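Long-range contacts in alcohol dehydrogenase (Thermus thermophilus, PDB 2EIH), which binds zinc and is probably an NAD(P)-dependent oxidoreductase acting on alcohols: residues P21-G26 and Y124-E129; P148-T153 and S177-A182; P221-E226 and E249-A254. All blocks are in the same frame, centred on the assembly; numbering follows the deposited sequence.

Interaction 1. Residues P21-G26 and Y124-E129; sequences PVPEPG and YVVLPE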
# COMPACT_ATOMS: atom_id res chain seq x y z
N PRO A 21 -36.00 4.40 32.55
CA PRO A 21 -35.58 5.76 32.89
C PRO A 21 -34.69 6.35 31.79
O PRO A 21 -33.99 5.63 31.10
CB PRO A 21 -34.84 5.58 34.21
CG PRO A 21 -34.30 4.18 34.11
CD PRO A 21 -35.45 3.42 33.50
N VAL A 22 -34.76 7.67 31.64
CA VAL A 22 -33.97 8.37 30.63
C VAL A 22 -32.50 8.47 31.02
O VAL A 22 -32.16 9.06 32.05
CB VAL A 22 -34.48 9.80 30.39
CG1 VAL A 22 -33.45 10.61 29.63
CG2 VAL A 22 -35.79 9.75 29.62
N PRO A 23 -31.60 7.91 30.20
CA PRO A 23 -30.17 7.95 30.48
C PRO A 23 -29.62 9.37 30.54
O PRO A 23 -30.14 10.28 29.89
CB PRO A 23 -29.56 7.13 29.34
CG PRO A 23 -30.55 7.34 28.22
CD PRO A 23 -31.87 7.21 28.92
N GLU A 24 -28.57 9.56 31.33
CA GLU A 24 -27.97 10.88 31.47
C GLU A 24 -26.57 10.92 30.86
O GLU A 24 -25.72 10.08 31.15
CB GLU A 24 -27.94 11.27 32.95
CG GLU A 24 -28.33 12.71 33.22
CD GLU A 24 -29.70 13.05 32.66
OE1 GLU A 24 -30.66 12.31 32.95
OE2 GLU A 24 -29.84 14.08 31.97
N PRO A 25 -26.32 11.91 30.00
CA PRO A 25 -25.02 12.06 29.35
C PRO A 25 -23.87 12.45 30.27
O PRO A 25 -23.96 13.40 31.04
CB PRO A 25 -25.29 13.11 28.28
CG PRO A 25 -26.30 13.98 28.93
CD PRO A 25 -27.24 12.98 29.56
N GLY A 26 -22.78 11.69 30.17
CA GLY A 26 -21.61 11.96 30.97
C GLY A 26 -20.92 13.25 30.57
O GLY A 26 -21.54 14.14 29.97
N TYR A 124 -34.61 7.47 23.50
CA TYR A 124 -33.38 8.17 23.82
C TYR A 124 -32.21 7.22 23.98
O TYR A 124 -32.37 6.07 24.36
CB TYR A 124 -33.52 8.98 25.12
CG TYR A 124 -34.62 9.99 25.10
CD1 TYR A 124 -35.93 9.64 25.43
CD2 TYR A 124 -34.35 11.32 24.75
CE1 TYR A 124 -36.95 10.59 25.39
CE2 TYR A 124 -35.37 12.26 24.71
CZ TYR A 124 -36.67 11.89 25.03
OH TYR A 124 -37.67 12.83 24.99
N VAL A 125 -31.02 7.72 23.69
CA VAL A 125 -29.84 6.89 23.83
C VAL A 125 -28.69 7.85 24.11
O VAL A 125 -28.66 8.97 23.60
CB VAL A 125 -29.60 6.03 22.55
CG1 VAL A 125 -29.19 6.92 21.39
CG2 VAL A 125 -28.56 4.95 22.82
N VAL A 126 -27.76 7.40 24.94
CA VAL A 126 -26.63 8.22 25.29
C VAL A 126 -25.36 7.56 24.81
O VAL A 126 -25.12 6.40 25.13
CB VAL A 126 -26.52 8.39 26.81
CG1 VAL A 126 -25.14 8.89 27.19
CG2 VAL A 126 -27.58 9.35 27.30
N LEU A 127 -24.57 8.29 24.03
CA LEU A 127 -23.30 7.74 23.54
C LEU A 127 -22.23 8.82 23.50
O LEU A 127 -22.52 10.01 23.66
CB LEU A 127 -23.47 7.08 22.17
CG LEU A 127 -24.17 7.74 20.98
CD1 LEU A 127 -23.71 7.07 19.70
CD2 LEU A 127 -25.67 7.61 21.14
N PRO A 128 -20.96 8.43 23.33
CA PRO A 128 -19.87 9.42 23.28
C PRO A 128 -19.95 10.35 22.07
O PRO A 128 -20.37 9.93 20.99
CB PRO A 128 -18.61 8.55 23.29
CG PRO A 128 -19.06 7.27 22.66
CD PRO A 128 -20.43 7.05 23.27
N GLU A 129 -19.56 11.60 22.24
CA GLU A 129 -19.60 12.57 21.14
C GLU A 129 -18.85 12.09 19.90
O GLU A 129 -19.07 12.61 18.80
CB GLU A 129 -19.04 13.94 21.58
CG GLU A 129 -17.58 13.90 22.05
CD GLU A 129 -17.00 15.29 22.33
OE1 GLU A 129 -15.89 15.37 22.90
OE2 GLU A 129 -17.66 16.31 21.98
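Val-126 lays its isopropyl group against three residues of the proline-rich loop. Its CG2, anti to the carbonyl carbon (chi1 163° sets CG1 anti to the backbone N), presses on the ring of Pro-23, 3.6 Å from CB and 3.7 Å from CG of that proline, the two side chains running antiparallel past one another. CG1 turns to the other neighbour and lies 3.8 Å from Pro-25 CA, while CG2 is also 4.3 Å from Pro-25 CD. One branched side chain thus spans the two prolines, with the backbone of Glu-24 in between. Strand 124-128 belongs to the GroES-like part of the chain, where it pairs antiparallel with strand 29-38, hydrogen-bonding Val-125 to Val-32 and Leu-127 to Val-30; the loop 21-26 leads into that same strand 29-38 and runs over the side of strand 124-128 that carries Tyr-124 and Val-126. At the other end of the contact Val-22 CG2 comes obliquely to the tyrosine ring, 4.2 Å from Tyr-124 CD1. No hydrogen bond joins the two segments. Polar ties of the loop run to strand 29-38, among them a salt bridge from Arg-31 to the Glu-24 carboxylate and its hydrogen bond to Pro-23 O.

Interaction 2. Residues P148-T153 and S177-A182; sequences PLTFLT and SGVSVA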
# COMPACT_ATOMS: atom_id res chain seq x y z
N PRO A 148 -25.30 3.98 8.31
CA PRO A 148 -24.15 3.54 9.10
C PRO A 148 -23.66 2.09 9.03
O PRO A 148 -22.73 1.77 8.29
CB PRO A 148 -24.52 4.00 10.50
CG PRO A 148 -25.31 5.23 10.24
CD PRO A 148 -26.22 4.76 9.14
N LEU A 149 -24.27 1.22 9.83
CA LEU A 149 -23.86 -0.18 9.90
C LEU A 149 -23.56 -0.84 8.54
O LEU A 149 -22.44 -1.32 8.33
CB LEU A 149 -24.94 -0.99 10.67
CG LEU A 149 -24.70 -2.36 11.34
CD1 LEU A 149 -24.08 -3.33 10.34
CD2 LEU A 149 -23.83 -2.22 12.57
N THR A 150 -24.53 -0.88 7.62
CA THR A 150 -24.24 -1.53 6.34
C THR A 150 -23.26 -0.78 5.46
O THR A 150 -22.39 -1.40 4.85
CB THR A 150 -25.52 -1.82 5.50
OG1 THR A 150 -26.35 -0.66 5.46
CG2 THR A 150 -26.29 -3.00 6.08
N PHE A 151 -23.37 0.54 5.38
CA PHE A 151 -22.41 1.24 4.54
C PHE A 151 -20.97 1.10 5.03
O PHE A 151 -20.06 0.97 4.23
CB PHE A 151 -22.81 2.71 4.35
CG PHE A 151 -23.81 2.89 3.26
CD1 PHE A 151 -25.16 2.68 3.50
CD2 PHE A 151 -23.39 3.11 1.95
CE1 PHE A 151 -26.08 2.67 2.46
CE2 PHE A 151 -24.30 3.10 0.90
CZ PHE A 151 -25.65 2.88 1.16
N LEU A 152 -20.76 1.09 6.34
CA LEU A 152 -19.41 0.93 6.86
C LEU A 152 -18.85 -0.44 6.56
O LEU A 152 -17.68 -0.58 6.23
CB LEU A 152 -19.38 1.18 8.37
CG LEU A 152 -19.54 2.65 8.76
CD1 LEU A 152 -20.01 2.75 10.20
CD2 LEU A 152 -18.21 3.36 8.57
N THR A 153 -19.69 -1.46 6.69
CA THR A 153 -19.27 -2.83 6.44
C THR A 153 -18.97 -3.04 4.97
O THR A 153 -17.98 -3.67 4.61
CB THR A 153 -20.35 -3.82 6.90
OG1 THR A 153 -20.56 -3.67 8.31
CG2 THR A 153 -19.95 -5.25 6.59
N SER A 177 -30.20 -7.92 0.24
CA SER A 177 -29.98 -8.52 1.54
C SER A 177 -28.58 -8.22 2.10
O SER A 177 -27.58 -8.31 1.39
CB SER A 177 -30.19 -10.03 1.42
OG SER A 177 -30.17 -10.68 2.69
N GLY A 178 -28.54 -7.85 3.38
CA GLY A 178 -27.28 -7.55 4.03
C GLY A 178 -26.59 -6.28 3.55
O GLY A 178 -27.18 -5.20 3.55
N VAL A 179 -25.34 -6.42 3.13
CA VAL A 179 -24.57 -5.28 2.66
C VAL A 179 -24.52 -5.13 1.15
O VAL A 179 -23.83 -4.26 0.64
CB VAL A 179 -23.13 -5.37 3.19
CG1 VAL A 179 -23.13 -5.18 4.70
CG2 VAL A 179 -22.53 -6.73 2.84
N SER A 180 -25.26 -5.97 0.43
CA SER A 180 -25.25 -5.91 -1.03
C SER A 180 -25.70 -4.55 -1.59
O SER A 180 -25.06 -4.01 -2.49
CB SER A 180 -26.14 -7.01 -1.62
OG SER A 180 -27.45 -6.94 -1.14
N VAL A 181 -26.78 -4.00 -1.05
CA VAL A 181 -27.29 -2.71 -1.50
C VAL A 181 -26.19 -1.67 -1.47
O VAL A 181 -25.99 -0.93 -2.45
CB VAL A 181 -28.48 -2.25 -0.62
CG1 VAL A 181 -28.77 -0.78 -0.85
CG2 VAL A 181 -29.71 -3.08 -0.96
N ALA A 182 -25.48 -1.59 -0.35
CA ALA A 182 -24.38 -0.62 -0.21
C ALA A 182 -23.15 -1.01 -1.06
O ALA A 182 -22.50 -0.14 -1.63
CB ALA A 182 -23.99 -0.50 1.27
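Phe-151 leaves helix 148-161 with its CB directed away from 177-182, yet its ring comes back to meet Ala-182. From CB the chain passes to CG, 3.9 Å from Ala-182 CB, and with chi2 at 82° the ring turns one face to that methyl. CD2 and CE2 lie nearest, CE2 at 3.6 Å from Ala-182 CB, and at the tip CZ is 4.0 Å from Ala-182 CA. The methyl sits over the ring centre, 10° off the normal: a CH-pi contact. An alanine in place of Phe-151 would probably leave the Ala-182 methyl without its aromatic cover and open a gap between the helices. Two residues further on in the helix, Thr-153 CG2 meets Val-179 CG1 at 3.7 Å, the side chains crossing at about a right angle. Thr-150 CG2 rests 3.5 Å from Gly-178 O, in the type II' turn 177-180. The contact joins helix 148-161 to the turn and helix start that follow strand 169-172 of the Rossmann-type sheet. With no hydrogen bond across it, the buried interface rests on shape and on methyls set against a ring face and backbone carbonyls, even its two threonines using methyls.

Interaction 3. Residues P221-E226 and E249-A254; sequences PDWPKE and EGVIKA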
# COMPACT_ATOMS: atom_id res chain seq x y z
N PRO A 221 -28.47 -24.32 -11.01
CA PRO A 221 -27.26 -25.03 -10.57
C PRO A 221 -25.97 -24.66 -11.31
O PRO A 221 -24.90 -25.16 -10.96
CB PRO A 221 -27.64 -26.49 -10.77
CG PRO A 221 -28.51 -26.43 -11.98
CD PRO A 221 -29.40 -25.25 -11.67
N ASP A 222 -26.07 -23.79 -12.31
CA ASP A 222 -24.91 -23.39 -13.10
C ASP A 222 -24.74 -21.88 -13.22
O ASP A 222 -24.19 -21.40 -14.21
CB ASP A 222 -24.99 -24.00 -14.50
CG ASP A 222 -24.68 -25.49 -14.51
OD1 ASP A 222 -23.52 -25.85 -14.20
OD2 ASP A 222 -25.59 -26.29 -14.82
N TRP A 223 -25.21 -21.14 -12.22
CA TRP A 223 -25.10 -19.68 -12.26
C TRP A 223 -23.64 -19.20 -12.27
O TRP A 223 -23.34 -18.16 -12.86
CB TRP A 223 -25.86 -19.06 -11.08
CG TRP A 223 -25.30 -19.37 -9.73
CD1 TRP A 223 -25.64 -20.42 -8.92
CD2 TRP A 223 -24.31 -18.62 -9.03
NE1 TRP A 223 -24.91 -20.37 -7.76
CE2 TRP A 223 -24.08 -19.28 -7.80
CE3 TRP A 223 -23.58 -17.46 -9.32
CZ2 TRP A 223 -23.15 -18.81 -6.86
CZ3 TRP A 223 -22.66 -17.00 -8.39
CH2 TRP A 223 -22.46 -17.67 -7.18
N PRO A 224 -22.73 -19.95 -11.64
CA PRO A 224 -21.33 -19.51 -11.65
C PRO A 224 -20.83 -19.37 -13.08
O PRO A 224 -19.99 -18.53 -13.38
CB PRO A 224 -20.61 -20.63 -10.89
CG PRO A 224 -21.66 -21.12 -9.95
CD PRO A 224 -22.87 -21.18 -10.84
N LYS A 225 -21.38 -20.21 -13.96
CA LYS A 225 -21.01 -20.22 -15.37
C LYS A 225 -21.44 -18.96 -16.07
O LYS A 225 -20.80 -18.52 -17.03
CB LYS A 225 -21.64 -21.43 -16.06
CG LYS A 225 -21.09 -22.76 -15.57
CD LYS A 225 -21.86 -23.94 -16.17
CE LYS A 225 -21.18 -25.26 -15.84
NZ LYS A 225 -19.80 -25.35 -16.42
N GLU A 226 -22.54 -18.36 -15.61
CA GLU A 226 -23.01 -17.13 -16.22
C GLU A 226 -22.10 -15.97 -15.86
O GLU A 226 -21.83 -15.10 -16.69
CB GLU A 226 -24.45 -16.84 -15.80
CG GLU A 226 -25.46 -17.36 -16.81
CD GLU A 226 -25.22 -16.77 -18.20
OE1 GLU A 226 -25.42 -15.55 -18.37
OE2 GLU A 226 -24.82 -17.52 -19.11
N GLU A 249 -19.17 -22.34 -2.81
CA GLU A 249 -18.52 -23.18 -3.80
C GLU A 249 -18.74 -22.55 -5.17
O GLU A 249 -17.86 -22.60 -6.04
CB GLU A 249 -19.12 -24.57 -3.76
CG GLU A 249 -18.41 -25.56 -4.65
CD GLU A 249 -19.16 -26.88 -4.73
OE1 GLU A 249 -20.28 -26.88 -5.29
OE2 GLU A 249 -18.62 -27.89 -4.22
N GLY A 250 -19.92 -21.97 -5.36
CA GLY A 250 -20.25 -21.34 -6.62
C GLY A 250 -19.47 -20.05 -6.80
O GLY A 250 -19.07 -19.70 -7.91
N VAL A 251 -19.27 -19.34 -5.69
CA VAL A 251 -18.53 -18.08 -5.71
C VAL A 251 -17.09 -18.37 -6.11
O VAL A 251 -16.56 -17.76 -7.04
CB VAL A 251 -18.53 -17.42 -4.33
CG1 VAL A 251 -17.69 -16.16 -4.37
CG2 VAL A 251 -19.95 -17.11 -3.90
N ILE A 252 -16.47 -19.31 -5.41
CA ILE A 252 -15.10 -19.70 -5.69
C ILE A 252 -14.93 -20.07 -7.15
O ILE A 252 -13.89 -19.82 -7.76
CB ILE A 252 -14.67 -20.88 -4.82
CG1 ILE A 252 -14.61 -20.44 -3.37
CG2 ILE A 252 -13.32 -21.41 -5.29
CD1 ILE A 252 -14.12 -21.53 -2.43
N LYS A 253 -15.97 -20.68 -7.70
CA LYS A 253 -15.97 -21.10 -9.09
C LYS A 253 -16.07 -19.87 -10.00
O LYS A 253 -15.47 -19.82 -11.08
CB LYS A 253 -17.16 -22.04 -9.34
CG LYS A 253 -16.88 -23.20 -10.30
CD LYS A 253 -16.12 -24.34 -9.62
CE LYS A 253 -17.02 -25.12 -8.65
NZ LYS A 253 -18.18 -25.75 -9.34
N ALA A 254 -16.83 -18.88 -9.55
CA ALA A 254 -17.04 -17.66 -10.32
C ALA A 254 -15.92 -16.64 -10.18
O ALA A 254 -15.86 -15.65 -10.90
CB ALA A 254 -18.36 -17.02 -9.91
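Trp-223 has its CG between the backbone N and the carbonyl carbon (chi1 66°), and chi2 of -90° stands the indole across the CA-CB-CG plane, with its six-membered ring reaching helix 248-254. The touching atoms are CZ2 and CH2 at the far end of that ring. CZ2 is 3.9 Å from Gly-250 CA, and CH2 is 3.8 Å from Gly-250 C; the backbone meets the ring obliquely. CH2 also lies 4.2 Å from Val-251 CG2, the branch that is anti to the carbonyl carbon. Next along the chain, Pro-224 packs both on its neighbour and across to the other helix. Its CD sits above one face of the indole, offset toward the rim, while CB and CG press on the glycine: CB is 3.5 Å from Gly-250 O and CG 3.6 Å from Gly-250 CA. Further along the same helix face, Pro-224 CB is 4.0 Å from Lys-253 CB. The methyl of Ala-254 lies beside Pro-224 O, where the two backbones approach each other.

Gly-250 is the residue that lets the tryptophan and the proline in so close: a CB at this position would collide with Trp-223 CZ2 and crowd Pro-224 CG. Both helices belong to the Rossmann-type half of the chain. Helix 223-230 follows the edge strand 214-217 of the parallel sheet, and helix 248-254 follows strand 236-241. The indole lies between them, and the Trp-223 side chain also touches Val-216, Tyr-218, Tyr-247 and Met-173. No hydrogen bond crosses the contact; it rests on close van der Waals fit of side-chain carbons to peptide atoms: an indole and a puckered proline ring against bare backbone, with Gly-250 O already taken up within its own helix by Ala-254 N.

Overall arrangement
The three contacts follow one another along the chain without touching. Interaction 1 is a surface contact, a loop laid on a strand of the GroES-like part; interaction 2 is buried about 4 Å from the chain's centre, where helix 148-161 meets the turn and first residues of helix 180-189; interaction 3, partly buried, joins two helices of the Rossmann-type part. Interactions 1 and 3 lie on opposite sides of the chain's centre, their own centres about 48 Å apart. Helix 180-189 and both helices of interaction 3 follow strands of the same parallel sheet. None has a hydrogen bond across it: prolines, valines and a tyrosine serve at the surface, an aromatic face and methyls in the core, an indole and proline on glycine in interaction 3.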